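Side-chain contact in hypothetical protein (Sus scrofa, PDB 3WOC), which is a heparin-binding, prostate-derived glycoprotein of boar sperm with a jacalin-like lectin fold, probably involved in capacitation: residues 76-79 / 80-84. Sequence-based numbering, arbitrary orientation.
Sequences RYRT and FLQHV
Three backbone hydrogen bonds tie Arg76 to the returning strand, and a fourth joins Arg78 to Phe80 in the turn. Arg76 N gives its hydrogen to His83 O at 3.0 Å. Arg76 O takes two in return. One comes from His83 N at 3.0 Å; the other, from Gln82 N at 2.9 Å, is more bent. With both Gln82 and His83 set against one residue, this is a classic beta bulge, and Tyr77 then pairs with Leu81. Beyond it Arg78 N reaches Phe80 O at 3.0 Å, closing the turn. The hairpin joins strands 70-77 and 81-88, the middle pair of one antiparallel four-stranded sheet of the jacalin-like beta-prism.

Among the side chains, nonpolar contact is closest at the turn. Thr79 and Phe80, neighbours in the chain, send their side chains in the same direction; CG2 of Thr79, anti to its own backbone N (OG1 at chi1 -63°), sits over one face of the Phe80 ring, 4.0 Å from its centroid, in a CH-pi contact. Phe80 also packs on Trp123 and Leu36. Aliphatic parts meet elsewhere: the CB atoms of Arg76 and His83 stand 4.2 Å apart on one face of the sheet, and on the other Tyr77 CB rests 4.1 Å from Leu81 CA.

The Arg76 chain runs extended away from the hairpin to bond through NH1 to Gly101 O, while the buried His83 ring is held through ND1 by Gly97 O, at the end of the neighbouring strand 93-97.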
loop_
_atom_site.group_PDB
_atom_site.type_symbol
_atom_site.label_atom_id
_atom_site.label_comp_id
_atom_site.label_asym_id
_atom_site.label_seq_id
_atom_site.Cartn_x
_atom_site.Cartn_y
_atom_site.Cartn_z
ATOM N N ARG A 76 6.428 -1.837 -9.284
ATOM C CA ARG A 76 7.271 -2.877 -9.861
ATOM C C ARG A 76 7.502 -3.985 -8.832
ATOM O O ARG A 76 7.511 -3.729 -7.630
ATOM C CB ARG A 76 8.612 -2.301 -10.339
ATOM C CG ARG A 76 8.501 -1.377 -11.543
ATOM C CD ARG A 76 9.825 -1.201 -12.253
ATOM N NE ARG A 76 9.689 -0.381 -13.456
ATOM C CZ ARG A 76 9.311 -0.839 -14.650
ATOM N NH1 ARG A 76 9.020 -2.124 -14.820
ATOM N NH2 ARG A 76 9.222 -0.006 -15.679
ATOM N N TYR A 77 7.682 -5.211 -9.315
ATOM C CA TYR A 77 7.863 -6.376 -8.450
ATOM C C TYR A 77 8.741 -7.437 -9.102
ATOM O O TYR A 77 8.882 -7.485 -10.329
ATOM C CB TYR A 77 6.504 -6.994 -8.080
ATOM C CG TYR A 77 5.673 -7.413 -9.275
ATOM C CD1 TYR A 77 4.708 -6.561 -9.808
ATOM C CD2 TYR A 77 5.864 -8.656 -9.884
ATOM C CE1 TYR A 77 3.944 -6.935 -10.918
ATOM C CE2 TYR A 77 5.117 -9.039 -10.995
ATOM C CZ TYR A 77 4.154 -8.176 -11.504
ATOM O OH TYR A 77 3.405 -8.554 -12.597
ATOM N N ARG A 78 9.333 -8.283 -8.267
ATOM C CA ARG A 78 9.947 -9.522 -8.726
ATOM C C ARG A 78 9.249 -10.649 -7.963
ATOM O O ARG A 78 8.054 -10.869 -8.168
ATOM C CB ARG A 78 11.465 -9.500 -8.516
ATOM C CG ARG A 78 12.166 -8.324 -9.216
ATOM C CD ARG A 78 13.676 -8.459 -9.203
ATOM N NE ARG A 78 14.116 -9.508 -10.122
ATOM C CZ ARG A 78 15.369 -9.937 -10.246
ATOM N NH1 ARG A 78 16.341 -9.425 -9.502
ATOM N NH2 ARG A 78 15.646 -10.897 -11.116
ATOM N N THR A 79 9.967 -11.345 -7.085
ATOM C CA THR A 79 9.330 -12.238 -6.115
ATOM C C THR A 79 8.568 -11.391 -5.095
ATOM O O THR A 79 7.452 -11.728 -4.697
ATOM C CB THR A 79 10.364 -13.128 -5.383
ATOM O OG1 THR A 79 11.011 -13.987 -6.326
ATOM C CG2 THR A 79 9.702 -13.979 -4.314
ATOM N N PHE A 80 9.189 -10.287 -4.688
ATOM C CA PHE A 80 8.616 -9.372 -3.707
ATOM C C PHE A 80 8.255 -8.053 -4.371
ATOM O O PHE A 80 8.822 -7.693 -5.405
ATOM C CB PHE A 80 9.603 -9.117 -2.564
ATOM C CG PHE A 80 10.047 -10.362 -1.849
ATOM C CD1 PHE A 80 9.291 -10.891 -0.809
ATOM C CD2 PHE A 80 11.230 -11.002 -2.209
ATOM C CE1 PHE A 80 9.696 -12.046 -0.150
ATOM C CE2 PHE A 80 11.642 -12.155 -1.557
ATOM C CZ PHE A 80 10.873 -12.678 -0.522
ATOM N N LEU A 81 7.302 -7.341 -3.774
ATOM C CA LEU A 81 6.994 -5.975 -4.173
ATOM C C LEU A 81 8.243 -5.118 -3.995
ATOM O O LEU A 81 8.781 -5.016 -2.888
ATOM C CB LEU A 81 5.832 -5.423 -3.345
ATOM C CG LEU A 81 5.387 -3.979 -3.594
ATOM C CD1 LEU A 81 4.756 -3.820 -4.975
ATOM C CD2 LEU A 81 4.428 -3.538 -2.506
ATOM N N GLN A 82 8.700 -4.525 -5.097
ATOM C CA GLN A 82 9.939 -3.742 -5.124
ATOM C C GLN A 82 9.687 -2.256 -4.927
ATOM O O GLN A 82 10.289 -1.619 -4.064
ATOM C CB GLN A 82 10.679 -3.939 -6.455
ATOM C CG GLN A 82 11.334 -5.299 -6.650
ATOM C CD GLN A 82 12.584 -5.492 -5.815
ATOM O OE1 GLN A 82 13.151 -4.538 -5.276
ATOM N NE2 GLN A 82 13.024 -6.738 -5.707
ATOM N N HIS A 83 8.790 -1.713 -5.740
ATOM C CA HIS A 83 8.616 -0.274 -5.851
ATOM C C HIS A 83 7.141 0.096 -5.938
ATOM O O HIS A 83 6.349 -0.596 -6.579
ATOM C CB HIS A 83 9.370 0.234 -7.087
ATOM C CG HIS A 83 9.137 1.681 -7.395
ATOM N ND1 HIS A 83 9.831 2.696 -6.772
ATOM C CD2 HIS A 83 8.292 2.282 -8.266
ATOM C CE1 HIS A 83 9.422 3.860 -7.244
ATOM N NE2 HIS A 83 8.489 3.637 -8.152
ATOM N N VAL A 84 6.788 1.192 -5.273
ATOM C CA VAL A 84 5.473 1.807 -5.408
ATOM C C VAL A 84 5.628 3.325 -5.507
ATOM O O VAL A 84 6.336 3.936 -4.708
ATOM C CB VAL A 84 4.525 1.373 -4.252
ATOM C CG1 VAL A 84 3.718 2.531 -3.702
ATOM C CG2 VAL A 84 3.603 0.253 -4.713
#